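Local coordinates for protein sesquisabinene B synthase 2 (Santalum album, PDB 6A2A) that probably cyclises farnesyl diphosphate to the sesquiterpene sesquisabinene B, as a class I plant terpene synthase dependent on magnesium or manganese, at residues 306-311 and 419-424; 313-318 and 386-391; 329-334 and 348-353. All coordinates share one frame; numbering follows the deposited sequence.

Contact 1: 306-311 and 419-424; sequences AKVGAL and FPNLLV
Val-308 and Leu-422 join two antiparallel helices of the all-helical domain that carries the metal-binding residues of this terpene synthase. Segments 306-311 and 419-424 run at 166° to one another, with their axes 10.2 Å apart. The CG1 branch of Val-308 lies anti to the backbone N (chi1 180°), which sets this methyl between the Leu-422 and Asn-421 side chains. Leu-422 and Val-308 lie alongside one another, pointing contrary ways, and Leu-422 CD2 packs on Val-308 CG1 at 3.6 Å. The same leucine methyl also lies over the backbone of the valine's neighbour, with Leu-422 CD2 3.9 Å from Gly-309 N.

Helix 299-321, to which Val-308 and Gly-309 belong, is the one that carries the aspartate-rich DDxxD motif, and the side of 419-424 that bears Phe-419, Pro-420 and Leu-423 rests on helix 447-462, where the second metal site has its Asn-460. The contact thus lies on the DDxxD helix itself, about two turns before Asp-316. From the side chain of Leu-422 to that of Asn-460 is about 10 Å.

Asn-421 meets Val-308 head-on. Its OD1 stands 3.6 Å from Val-308 CG1, a plain van der Waals approach to a methyl. The polar business of this amide is with helix 377-400: ND2 gives a hydrogen bond to Gln-387 OE1, which fixes which way round the buried amide sits and turns its oxygen to the valine. Val-308 also packs against Ile-364 of helix 348-372.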
ATOM      1  N   ALA A 306      -5.219   6.308 -11.223  1.00 16.81           N
ATOM      2  CA  ALA A 306      -6.270   6.678 -10.274  1.00 16.24           C
ATOM      3  C   ALA A 306      -5.654   7.465  -9.116  1.00 15.66           C
ATOM      4  O   ALA A 306      -6.243   8.473  -8.663  1.00 16.92           O
ATOM      5  CB  ALA A 306      -7.009   5.434  -9.796  1.00 17.80           C
ATOM      6  N   LYS A 307      -4.478   7.083  -8.646  1.00 15.68           N
ATOM      7  CA  LYS A 307      -3.827   7.851  -7.563  1.00 15.98           C
ATOM      8  C   LYS A 307      -3.483   9.259  -8.054  1.00 16.16           C
ATOM      9  O   LYS A 307      -3.788  10.253  -7.369  1.00 16.69           O
ATOM     10  CB  LYS A 307      -2.546   7.180  -7.085  1.00 16.38           C
ATOM     11  CG  LYS A 307      -2.715   5.856  -6.362  1.00 15.89           C
ATOM     12  CD  LYS A 307      -1.380   5.349  -5.863  1.00 20.09           C
ATOM     13  CE  LYS A 307      -1.498   4.108  -5.001  1.00 23.23           C
ATOM     14  NZ  LYS A 307      -0.132   3.705  -4.539  1.00 25.49           N
ATOM     15  N   VAL A 308      -2.872   9.362  -9.234  1.00 13.93           N
ATOM     16  CA  VAL A 308      -2.567  10.697  -9.784  1.00 17.10           C
ATOM     17  C   VAL A 308      -3.863  11.527  -9.915  1.00 17.37           C
ATOM     18  O   VAL A 308      -3.904  12.722  -9.516  1.00 15.21           O
ATOM     19  CB  VAL A 308      -1.821  10.570 -11.113  1.00 17.12           C
ATOM     20  CG1 VAL A 308      -1.490  11.912 -11.724  1.00 16.40           C
ATOM     21  CG2 VAL A 308      -0.540   9.778 -10.906  1.00 18.38           C
ATOM     22  N   GLY A 309      -4.942  10.930 -10.457  1.00 14.52           N
ATOM     23  CA  GLY A 309      -6.194  11.681 -10.623  1.00 15.51           C
ATOM     24  C   GLY A 309      -6.794  12.158  -9.309  1.00 15.43           C
ATOM     25  O   GLY A 309      -7.275  13.295  -9.226  1.00 17.12           O
ATOM     26  N   ALA A 310      -6.734  11.334  -8.245  1.00 15.64           N
ATOM     27  CA  ALA A 310      -7.186  11.763  -6.933  1.00 15.13           C
ATOM     28  C   ALA A 310      -6.320  12.929  -6.417  1.00 15.25           C
ATOM     29  O   ALA A 310      -6.890  13.894  -5.844  1.00 15.92           O
ATOM     30  CB  ALA A 310      -7.155  10.617  -5.986  1.00 15.19           C
ATOM     31  N   LEU A 311      -5.039  12.932  -6.686  1.00 15.54           N
ATOM     32  CA  LEU A 311      -4.162  14.028  -6.269  1.00 15.65           C
ATOM     33  C   LEU A 311      -4.403  15.288  -7.106  1.00 16.34           C
ATOM     34  O   LEU A 311      -4.340  16.397  -6.530  1.00 16.16           O
ATOM     35  CB  LEU A 311      -2.691  13.587  -6.319  1.00 16.92           C
ATOM     36  CG  LEU A 311      -2.383  12.548  -5.230  1.00 17.99           C
ATOM     37  CD1 LEU A 311      -1.057  11.882  -5.443  1.00 20.42           C
ATOM     38  CD2 LEU A 311      -2.460  13.179  -3.861  1.00 22.33           C
ATOM     39  N   PHE A 419      -4.399  16.342 -18.068  1.00 16.54           N
ATOM     40  CA  PHE A 419      -4.246  15.209 -18.966  1.00 17.82           C
ATOM     41  C   PHE A 419      -2.843  15.091 -19.535  1.00 17.35           C
ATOM     42  O   PHE A 419      -2.398  13.996 -19.717  1.00 19.44           O
ATOM     43  CB  PHE A 419      -5.365  15.120 -20.004  1.00 18.59           C
ATOM     44  CG  PHE A 419      -6.595  14.561 -19.345  1.00 17.56           C
ATOM     45  CD1 PHE A 419      -6.707  13.205 -19.071  1.00 21.18           C
ATOM     46  CD2 PHE A 419      -7.559  15.403 -18.857  1.00 17.60           C
ATOM     47  CE1 PHE A 419      -7.799  12.692 -18.389  1.00 21.47           C
ATOM     48  CE2 PHE A 419      -8.664  14.896 -18.199  1.00 21.42           C
ATOM     49  CZ  PHE A 419      -8.780  13.539 -17.938  1.00 21.79           C
ATOM     50  N   PRO A 420      -2.107  16.188 -19.749  1.00 17.87           N
ATOM     51  CA  PRO A 420      -0.653  15.955 -19.974  1.00 16.79           C
ATOM     52  C   PRO A 420       0.026  15.130 -18.878  1.00 16.44           C
ATOM     53  O   PRO A 420       0.727  14.165 -19.201  1.00 15.24           O
ATOM     54  CB  PRO A 420      -0.066  17.350 -20.115  1.00 16.67           C
ATOM     55  CG  PRO A 420      -1.238  18.087 -20.680  1.00 17.49           C
ATOM     56  CD  PRO A 420      -2.438  17.585 -19.925  1.00 18.41           C
ATOM     57  N   ASN A 421      -0.278  15.448 -17.637  1.00 15.18           N
ATOM     58  CA  ASN A 421       0.221  14.692 -16.475  1.00 16.06           C
ATOM     59  C   ASN A 421      -0.225  13.225 -16.542  1.00 15.09           C
ATOM     60  O   ASN A 421       0.601  12.291 -16.593  1.00 15.64           O
ATOM     61  CB  ASN A 421      -0.269  15.365 -15.196  1.00 15.41           C
ATOM     62  CG  ASN A 421       0.281  14.756 -13.926  1.00 17.81           C
ATOM     63  OD1 ASN A 421       0.757  13.612 -13.925  1.00 16.79           O
ATOM     64  ND2 ASN A 421       0.210  15.551 -12.857  1.00 18.84           N
ATOM     65  N   LEU A 422      -1.544  13.007 -16.669  1.00 16.07           N
ATOM     66  CA  LEU A 422      -2.069  11.648 -16.661  1.00 16.59           C
ATOM     67  C   LEU A 422      -1.575  10.871 -17.879  1.00 16.52           C
ATOM     68  O   LEU A 422      -1.240   9.702 -17.737  1.00 17.29           O
ATOM     69  CB  LEU A 422      -3.598  11.703 -16.619  1.00 16.86           C
ATOM     70  CG  LEU A 422      -4.162  12.114 -15.263  1.00 16.07           C
ATOM     71  CD1 LEU A 422      -5.617  12.501 -15.369  1.00 19.66           C
ATOM     72  CD2 LEU A 422      -3.963  11.017 -14.253  1.00 17.88           C
ATOM     73  N   LEU A 423      -1.546  11.494 -19.054  1.00 15.72           N
ATOM     74  CA  LEU A 423      -1.147  10.765 -20.284  1.00 16.72           C
ATOM     75  C   LEU A 423       0.355  10.464 -20.341  1.00 17.84           C
ATOM     76  O   LEU A 423       0.768   9.344 -20.672  1.00 16.12           O
ATOM     77  CB  LEU A 423      -1.611  11.515 -21.539  1.00 17.59           C
ATOM     78  CG  LEU A 423      -3.108  11.400 -21.844  1.00 16.53           C
ATOM     79  CD1 LEU A 423      -3.430  12.349 -22.964  1.00 16.86           C
ATOM     80  CD2 LEU A 423      -3.545  10.007 -22.201  1.00 16.93           C
ATOM     81  N   VAL A 424       1.197  11.452 -20.050  1.00 16.26           N
ATOM     82  CA  VAL A 424       2.620  11.211 -20.015  1.00 16.85           C
ATOM     83  C   VAL A 424       2.941  10.151 -18.974  1.00 17.35           C
ATOM     84  O   VAL A 424       3.761   9.243 -19.244  1.00 16.69           O
ATOM     85  CB  VAL A 424       3.395  12.501 -19.758  1.00 18.64           C
ATOM     86  CG1 VAL A 424       4.852  12.231 -19.452  1.00 19.48           C
ATOM     87  CG2 VAL A 424       3.201  13.489 -20.897  1.00 20.73           C
TER

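Contact 2: 313-318 and 386-391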
ATOM      1  N   THR A 313      -7.310  16.193  -8.359  1.00 15.60           N
ATOM      2  CA  THR A 313      -8.562  16.696  -7.805  1.00 19.16           C
ATOM      3  C   THR A 313      -8.299  17.439  -6.488  1.00 19.14           C
ATOM      4  O   THR A 313      -8.776  18.601  -6.288  1.00 19.44           O
ATOM      5  CB  THR A 313      -9.593  15.568  -7.637  1.00 23.79           C
ATOM      6  OG1 THR A 313      -9.823  15.069  -8.959  1.00 26.18           O
ATOM      7  CG2 THR A 313     -10.881  16.046  -6.991  1.00 26.78           C
ATOM      8  N   THR A 314      -7.473  16.844  -5.622  1.00 17.30           N
ATOM      9  CA  THR A 314      -7.189  17.398  -4.348  1.00 17.61           C
ATOM     10  C   THR A 314      -6.393  18.700  -4.435  1.00 18.01           C
ATOM     11  O   THR A 314      -6.760  19.709  -3.745  1.00 17.65           O
ATOM     12  CB  THR A 314      -6.387  16.409  -3.513  1.00 19.32           C
ATOM     13  OG1 THR A 314      -7.220  15.259  -3.372  1.00 19.82           O
ATOM     14  CG2 THR A 314      -6.046  16.958  -2.156  1.00 21.96           C
ATOM     15  N   ILE A 315      -5.365  18.692  -5.255  1.00 15.93           N
ATOM     16  CA  ILE A 315      -4.510  19.830  -5.392  1.00 17.15           C
ATOM     17  C   ILE A 315      -5.162  20.985  -6.165  1.00 18.74           C
ATOM     18  O   ILE A 315      -4.902  22.099  -5.923  1.00 18.95           O
ATOM     19  CB  ILE A 315      -3.121  19.425  -5.837  1.00 16.00           C
ATOM     20  CG1 ILE A 315      -2.512  18.521  -4.754  1.00 18.35           C
ATOM     21  CG2 ILE A 315      -2.266  20.622  -6.106  1.00 16.56           C
ATOM     22  CD1 ILE A 315      -1.226  17.864  -5.154  1.00 20.48           C
ATOM     23  N   ASP A 316      -6.048  20.649  -7.071  1.00 17.14           N
ATOM     24  CA  ASP A 316      -6.850  21.638  -7.743  1.00 19.77           C
ATOM     25  C   ASP A 316      -7.629  22.390  -6.644  1.00 18.22           C
ATOM     26  O   ASP A 316      -7.597  23.561  -6.606  1.00 20.02           O
ATOM     27  CB  ASP A 316      -7.800  20.943  -8.667  1.00 21.44           C
ATOM     28  CG  ASP A 316      -8.637  21.873  -9.475  1.00 29.48           C
ATOM     29  OD1 ASP A 316      -8.201  22.896  -9.900  1.00 36.95           O
ATOM     30  OD2 ASP A 316      -9.747  21.517  -9.736  1.00 41.29           O
ATOM     31  N   ASP A 317      -8.293  21.677  -5.750  1.00 19.21           N
ATOM     32  CA  ASP A 317      -9.015  22.297  -4.647  1.00 19.67           C
ATOM     33  C   ASP A 317      -8.086  23.126  -3.739  1.00 20.47           C
ATOM     34  O   ASP A 317      -8.435  24.167  -3.296  1.00 19.86           O
ATOM     35  CB  ASP A 317      -9.791  21.285  -3.831  1.00 20.99           C
ATOM     36  CG  ASP A 317     -10.982  20.734  -4.559  1.00 28.49           C
ATOM     37  OD1 ASP A 317     -11.383  21.229  -5.560  1.00 29.19           O
ATOM     38  OD2 ASP A 317     -11.547  19.795  -4.121  1.00 34.75           O
ATOM     39  N   VAL A 318      -6.879  22.647  -3.495  1.00 19.47           N
ATOM     40  CA  VAL A 318      -5.924  23.396  -2.690  1.00 20.08           C
ATOM     41  C   VAL A 318      -5.652  24.763  -3.322  1.00 20.52           C
ATOM     42  O   VAL A 318      -5.611  25.742  -2.662  1.00 19.72           O
ATOM     43  CB  VAL A 318      -4.592  22.654  -2.533  1.00 20.06           C
ATOM     44  CG1 VAL A 318      -3.531  23.557  -1.968  1.00 22.19           C
ATOM     45  CG2 VAL A 318      -4.769  21.421  -1.671  1.00 21.24           C
ATOM     46  N   ASP A 386       4.919  21.304 -14.303  1.00 19.67           N
ATOM     47  CA  ASP A 386       4.205  21.941 -15.434  1.00 19.21           C
ATOM     48  C   ASP A 386       2.749  22.249 -15.024  1.00 18.05           C
ATOM     49  O   ASP A 386       2.200  23.331 -15.310  1.00 19.12           O
ATOM     50  CB  ASP A 386       4.245  21.054 -16.666  1.00 21.03           C
ATOM     51  CG  ASP A 386       5.579  20.945 -17.343  1.00 24.00           C
ATOM     52  OD1 ASP A 386       6.514  21.765 -17.079  1.00 26.33           O
ATOM     53  OD2 ASP A 386       5.700  20.058 -18.257  1.00 22.73           O
ATOM     54  N   GLN A 387       2.087  21.288 -14.380  1.00 18.22           N
ATOM     55  CA  GLN A 387       0.674  21.460 -13.993  1.00 19.72           C
ATOM     56  C   GLN A 387       0.502  22.580 -12.969  1.00 17.97           C
ATOM     57  O   GLN A 387      -0.386  23.466 -13.102  1.00 18.07           O
ATOM     58  CB  GLN A 387       0.116  20.158 -13.437  1.00 21.20           C
ATOM     59  CG  GLN A 387      -1.368  20.275 -13.203  1.00 22.64           C
ATOM     60  CD  GLN A 387      -2.059  18.956 -13.083  1.00 24.89           C
ATOM     61  OE1 GLN A 387      -1.453  17.914 -13.240  1.00 23.96           O
ATOM     62  NE2 GLN A 387      -3.369  19.031 -12.904  1.00 34.25           N
ATOM     63  N   LEU A 388       1.375  22.672 -11.975  1.00 17.90           N
ATOM     64  CA  LEU A 388       1.161  23.730 -10.995  1.00 18.91           C
ATOM     65  C   LEU A 388       1.528  25.117 -11.563  1.00 20.44           C
ATOM     66  O   LEU A 388       0.968  26.136 -11.130  1.00 20.02           O
ATOM     67  CB  LEU A 388       2.001  23.417  -9.747  1.00 21.89           C
ATOM     68  CG  LEU A 388       1.658  22.123  -9.015  1.00 21.56           C
ATOM     69  CD1 LEU A 388       2.460  22.081  -7.738  1.00 23.73           C
ATOM     70  CD2 LEU A 388       0.173  21.971  -8.745  1.00 22.52           C
ATOM     71  N   LYS A 389       2.435  25.152 -12.498  1.00 20.20           N
ATOM     72  CA  LYS A 389       2.701  26.399 -13.193  1.00 23.58           C
ATOM     73  C   LYS A 389       1.457  26.840 -13.965  1.00 21.53           C
ATOM     74  O   LYS A 389       1.156  28.014 -13.988  1.00 22.06           O
ATOM     75  CB  LYS A 389       3.875  26.242 -14.142  1.00 25.17           C
ATOM     76  CG  LYS A 389       5.222  26.177 -13.428  1.00 26.10           C
ATOM     77  CD  LYS A 389       6.348  25.978 -14.402  1.00 28.91           C
ATOM     78  CE  LYS A 389       7.750  26.143 -13.844  1.00 33.14           C
ATOM     79  NZ  LYS A 389       8.733  25.663 -14.846  1.00 36.24           N
ATOM     80  N   SER A 390       0.687  25.891 -14.499  1.00 19.76           N
ATOM     81  CA  SER A 390      -0.500  26.265 -15.228  1.00 18.15           C
ATOM     82  C   SER A 390      -1.594  26.757 -14.260  1.00 18.91           C
ATOM     83  O   SER A 390      -2.392  27.652 -14.587  1.00 21.65           O
ATOM     84  CB  SER A 390      -0.932  25.144 -16.149  1.00 19.42           C
ATOM     85  OG  SER A 390      -1.692  24.166 -15.404  1.00 18.33           O
ATOM     86  N   TYR A 391      -1.669  26.192 -13.051  1.00 18.98           N
ATOM     87  CA  TYR A 391      -2.620  26.660 -12.043  1.00 22.49           C
ATOM     88  C   TYR A 391      -2.261  28.092 -11.637  1.00 23.90           C
ATOM     89  O   TYR A 391      -3.128  28.933 -11.449  1.00 22.12           O
ATOM     90  CB  TYR A 391      -2.537  25.812 -10.785  1.00 20.93           C
ATOM     91  CG  TYR A 391      -3.185  24.455 -10.854  1.00 22.68           C
ATOM     92  CD1 TYR A 391      -3.837  23.981 -11.985  1.00 21.11           C
ATOM     93  CD2 TYR A 391      -3.070  23.597  -9.789  1.00 22.82           C
ATOM     94  CE1 TYR A 391      -4.443  22.739 -12.002  1.00 21.20           C
ATOM     95  CE2 TYR A 391      -3.665  22.348  -9.796  1.00 22.07           C
ATOM     96  CZ  TYR A 391      -4.332  21.898 -10.910  1.00 21.54           C
ATOM     97  OH  TYR A 391      -4.884  20.650 -10.912  1.00 22.12           O
TER
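Leu-388 and Tyr-391, one turn apart on helix 377-400, are the residues of 386-391 that touch 313-318, where they meet Ile-315 and Asp-316. The axes of the two segments come within 11.3 Å at a crossing angle of -32°, a wide spacing bridged by side chains.

Along 386-391, Gln-387 comes first. It stops short of the other helix but turns to what follows: its NE2 gives a weak hydrogen bond, 3.0 Å long and bent to 126°, to Tyr-391 OH. Next, Leu-388 puts a single methyl across, CD2 lying 3.8 Å from Ile-315 CG2, with the two side chains at about a right angle. With Ile-315 CG2 anti to the backbone N, the short branch is the one presented to helix 377-400, while CG1 and CD1 run on toward Phe-331. Ser-390 turns back on its own helix, its OG donating to Gln-387 O at 2.7 Å; that carbonyl also receives Tyr-391 N.

Tyr-391 closes the segment and buries the most surface. The ring lies obliquely along the backbone where Ile-315 passes into Asp-316, with Tyr-391 CE2 3.9 Å from Asp-316 CA. Its hydroxyl reaches the base of the aspartate, Tyr-391 OH to Asp-316 CB being 3.7 Å. Carboxylate and ring are inclined by 41°, and no hydrogen bond links them. Tyr-319 meets the Tyr-391 ring edge-to-face.

Asp-316 opens the DDxxD motif of class I terpene synthases and is, with Asp-320 and Glu-394, a ligand of the first magnesium, a metal absent from this chain; the tyrosine thus packs beside the backbone and CB of a metal-binding residue.

Contact 3: 329-334 and 348-353; sequences ELFTDI and RNIRMP
Phe-331 and Ile-350 carry this contact, with Pro-353 flanking them. The phenylalanine CG is anti to the backbone N (chi1 -164°), which stretches the ring out from helix 325-337 toward the first turn of helix 348-372. There the ring is met at its edge: Ile-350 CG2 lies in the ring plane, 3.7 Å from Phe-331 CD2. The neighbouring ring carbon touches main chain, Phe-331 CE2 being 3.7 Å from Ile-350 O. Farther along the rim, Phe-331 CZ comes to 4.4 Å from Pro-353 C, an oblique and looser approach. All three residues are buried, and no hydrogen bond spans the two segments.

One step out, the proline shapes the receiving helix. Having no N-H, Pro-353 gives no bond to the preceding turn, and the helix is kinked here; the carbonyl of Ile-350 that the ring touches belongs to that turn. Arg-351 ties the same turn to the incoming loop, through a salt bridge to Asp-344 and a hydrogen bond from NE to Leu-346 O. Arg-348 and Met-352 sit together on another side, with Met-352 SD 3.5 Å above the centre of the Arg-348 guanidinium plane. From there the arginine's NH1 and NH2 donate to the carbonyl oxygens of Leu-369 and Lys-370 of the second subunit, making this helix start part of the dimer interface.

Around helix 325-337, Tyr-319 of helix 299-321 packs edge-to-face with Phe-331, and its hydroxyl is hydrogen-bonded to Thr-332 OG1. Phe-331 is thus wedged among helices: Ile-315 of helix 299-321 and Leu-388 of helix 377-400 press on its ring, and Leu-354 of helix 348-372 adds to the packing.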
ATOM      1  N   GLU A 329       2.512  29.842  -3.849  1.00 25.96           N
ATOM      2  CA  GLU A 329       3.884  30.117  -4.367  1.00 24.08           C
ATOM      3  C   GLU A 329       4.886  29.152  -3.770  1.00 22.50           C
ATOM      4  O   GLU A 329       5.755  28.681  -4.478  1.00 26.55           O
ATOM      5  CB  GLU A 329       4.427  31.520  -3.989  1.00 29.81           C
ATOM      6  CG  GLU A 329       3.493  32.637  -4.360  1.00 39.72           C
ATOM      7  CD  GLU A 329       4.044  34.052  -4.229  1.00 48.96           C
ATOM      8  OE1 GLU A 329       5.071  34.247  -3.518  1.00 49.09           O
ATOM      9  OE2 GLU A 329       3.428  34.957  -4.844  1.00 54.41           O
ATOM     10  N   LEU A 330       4.796  28.875  -2.488  1.00 24.52           N
ATOM     11  CA  LEU A 330       5.747  27.934  -1.885  1.00 24.73           C
ATOM     12  C   LEU A 330       5.433  26.487  -2.345  1.00 23.29           C
ATOM     13  O   LEU A 330       6.335  25.733  -2.545  1.00 21.50           O
ATOM     14  CB  LEU A 330       5.672  28.025  -0.360  1.00 23.86           C
ATOM     15  CG  LEU A 330       6.589  27.082   0.415  1.00 27.51           C
ATOM     16  CD1 LEU A 330       8.037  27.217  -0.025  1.00 30.66           C
ATOM     17  CD2 LEU A 330       6.448  27.267   1.916  1.00 30.80           C
ATOM     18  N   PHE A 331       4.152  26.119  -2.398  1.00 23.67           N
ATOM     19  CA  PHE A 331       3.772  24.774  -2.928  1.00 20.63           C
ATOM     20  C   PHE A 331       4.413  24.563  -4.298  1.00 22.53           C
ATOM     21  O   PHE A 331       5.063  23.516  -4.595  1.00 23.35           O
ATOM     22  CB  PHE A 331       2.246  24.666  -2.941  1.00 22.86           C
ATOM     23  CG  PHE A 331       1.677  23.281  -3.085  1.00 20.21           C
ATOM     24  CD1 PHE A 331       1.958  22.490  -4.197  1.00 20.43           C
ATOM     25  CD2 PHE A 331       0.806  22.794  -2.129  1.00 21.63           C
ATOM     26  CE1 PHE A 331       1.336  21.257  -4.346  1.00 18.68           C
ATOM     27  CE2 PHE A 331       0.218  21.541  -2.270  1.00 21.78           C
ATOM     28  CZ  PHE A 331       0.512  20.768  -3.355  1.00 19.65           C
ATOM     29  N   THR A 332       4.267  25.570  -5.174  1.00 21.00           N
ATOM     30  CA  THR A 332       4.745  25.499  -6.533  1.00 23.21           C
ATOM     31  C   THR A 332       6.272  25.421  -6.542  1.00 21.20           C
ATOM     32  O   THR A 332       6.876  24.620  -7.244  1.00 21.07           O
ATOM     33  CB  THR A 332       4.241  26.664  -7.384  1.00 20.54           C
ATOM     34  OG1 THR A 332       2.810  26.645  -7.397  1.00 24.62           O
ATOM     35  CG2 THR A 332       4.747  26.631  -8.811  1.00 25.70           C
ATOM     36  N   ASP A 333       6.918  26.225  -5.728  1.00 26.76           N
ATOM     37  CA  ASP A 333       8.418  26.233  -5.681  1.00 24.84           C
ATOM     38  C   ASP A 333       9.014  24.912  -5.178  1.00 22.65           C
ATOM     39  O   ASP A 333      10.036  24.388  -5.719  1.00 27.78           O
ATOM     40  CB  ASP A 333       8.852  27.400  -4.775  1.00 27.40           C
ATOM     41  CG  ASP A 333      10.362  27.445  -4.552  1.00 26.97           C
ATOM     42  OD1 ASP A 333      11.106  27.519  -5.521  1.00 31.70           O
ATOM     43  OD2 ASP A 333      10.774  27.398  -3.369  1.00 33.24           O
ATOM     44  N   ILE A 334       8.409  24.336  -4.158  1.00 20.81           N
ATOM     45  CA  ILE A 334       8.865  23.032  -3.638  1.00 21.59           C
ATOM     46  C   ILE A 334       8.742  22.000  -4.757  1.00 22.76           C
ATOM     47  O   ILE A 334       9.650  21.193  -4.976  1.00 23.11           O
ATOM     48  CB  ILE A 334       8.043  22.648  -2.402  1.00 23.30           C
ATOM     49  CG1 ILE A 334       8.528  23.458  -1.189  1.00 23.43           C
ATOM     50  CG2 ILE A 334       8.061  21.150  -2.140  1.00 26.87           C
ATOM     51  CD1 ILE A 334       7.628  23.366   0.001  1.00 22.63           C
ATOM     52  N   ARG A 348      -0.887  22.197   7.838  1.00 26.35           N
ATOM     53  CA  ARG A 348      -1.178  20.794   7.724  1.00 25.16           C
ATOM     54  C   ARG A 348      -2.051  20.476   6.496  1.00 27.06           C
ATOM     55  O   ARG A 348      -1.726  19.545   5.706  1.00 21.37           O
ATOM     56  CB  ARG A 348      -1.880  20.368   9.010  1.00 27.32           C
ATOM     57  CG  ARG A 348      -2.517  18.999   8.947  1.00 25.53           C
ATOM     58  CD  ARG A 348      -3.197  18.618  10.244  1.00 24.91           C
ATOM     59  NE  ARG A 348      -3.652  17.252  10.192  1.00 24.22           N
ATOM     60  CZ  ARG A 348      -2.916  16.194  10.524  1.00 22.70           C
ATOM     61  NH1 ARG A 348      -1.658  16.355  10.890  1.00 23.41           N
ATOM     62  NH2 ARG A 348      -3.420  14.993  10.355  1.00 26.18           N
ATOM     63  N   ASN A 349      -3.174  21.192   6.309  1.00 19.90           N
ATOM     64  CA  ASN A 349      -4.074  20.814   5.234  1.00 20.10           C
ATOM     65  C   ASN A 349      -3.504  21.090   3.842  1.00 21.02           C
ATOM     66  O   ASN A 349      -4.112  20.615   2.853  1.00 20.76           O
ATOM     67  CB  ASN A 349      -5.458  21.454   5.381  1.00 22.17           C
ATOM     68  CG  ASN A 349      -6.258  20.960   6.567  1.00 25.48           C
ATOM     69  OD1 ASN A 349      -5.970  19.873   7.126  1.00 24.17           O
ATOM     70  ND2 ASN A 349      -7.239  21.774   6.975  1.00 21.31           N
ATOM     71  N   ILE A 350      -2.428  21.842   3.723  1.00 18.70           N
ATOM     72  CA  ILE A 350      -1.771  22.087   2.463  1.00 20.22           C
ATOM     73  C   ILE A 350      -0.542  21.189   2.369  1.00 19.22           C
ATOM     74  O   ILE A 350      -0.216  20.676   1.305  1.00 19.53           O
ATOM     75  CB  ILE A 350      -1.438  23.585   2.316  1.00 22.60           C
ATOM     76  CG1 ILE A 350      -2.744  24.399   2.338  1.00 24.20           C
ATOM     77  CG2 ILE A 350      -0.611  23.856   1.064  1.00 21.93           C
ATOM     78  CD1 ILE A 350      -2.542  25.906   2.285  1.00 26.58           C
ATOM     79  N   ARG A 351       0.146  21.000   3.495  1.00 19.13           N
ATOM     80  CA  ARG A 351       1.349  20.201   3.562  1.00 18.25           C
ATOM     81  C   ARG A 351       1.062  18.714   3.250  1.00 16.45           C
ATOM     82  O   ARG A 351       1.898  18.061   2.592  1.00 17.89           O
ATOM     83  CB  ARG A 351       1.974  20.272   4.962  1.00 18.98           C
ATOM     84  CG  ARG A 351       3.452  19.934   5.002  1.00 19.69           C
ATOM     85  CD  ARG A 351       4.049  19.892   6.404  1.00 19.78           C
ATOM     86  NE  ARG A 351       3.584  20.980   7.239  1.00 22.10           N
ATOM     87  CZ  ARG A 351       3.496  20.965   8.564  1.00 25.57           C
ATOM     88  NH1 ARG A 351       4.109  20.025   9.278  1.00 26.00           N
ATOM     89  NH2 ARG A 351       2.763  21.891   9.161  1.00 26.57           N
ATOM     90  N   MET A 352      -0.060  18.210   3.687  1.00 17.94           N
ATOM     91  CA  MET A 352      -0.379  16.749   3.505  1.00 17.93           C
ATOM     92  C   MET A 352      -0.605  16.444   2.015  1.00 18.83           C
ATOM     93  O   MET A 352       0.054  15.538   1.445  1.00 19.64           O
ATOM     94  CB  MET A 352      -1.511  16.320   4.427  1.00 18.45           C
ATOM     95  CG  MET A 352      -1.003  16.150   5.881  1.00 19.51           C
ATOM     96  SD  MET A 352      -2.263  15.736   7.053  1.00 22.26           S
ATOM     97  CE  MET A 352      -2.818  14.176   6.364  1.00 24.13           C
ATOM     98  N   PRO A 353      -1.434  17.244   1.310  1.00 18.45           N
ATOM     99  CA  PRO A 353      -1.474  17.088  -0.162  1.00 18.59           C
ATOM    100  C   PRO A 353      -0.111  17.209  -0.845  1.00 16.56           C
ATOM    101  O   PRO A 353       0.204  16.486  -1.820  1.00 17.63           O
ATOM    102  CB  PRO A 353      -2.400  18.226  -0.605  1.00 18.29           C
ATOM    103  CG  PRO A 353      -3.334  18.418   0.590  1.00 18.69           C
ATOM    104  CD  PRO A 353      -2.402  18.221   1.764  1.00 19.45           C
TER

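Overall arrangement
From the N terminus, helix 299-321 supplies the first halves of contact 1 (306-311) and contact 2 (313-318), and helix 325-337 follows with 329-334. The loops then close in reverse order. Contact 3 closes first, at 348-353, spanning only a short connection; contact 2 closes next at 386-391, and contact 1 last at 419-424, so the three are nested without crossing. Contacts 1 and 2 are bridged by the Asn-421 to Gln-387 side-chain hydrogen bond, and contacts 2 and 3 share a continuous apolar patch. Contacts 1 and 2 tie the DDxxD helix to helices 419-430 and 377-400, while contact 3 joins helices 325-337 and 348-372 beside them, out to the subunit interface.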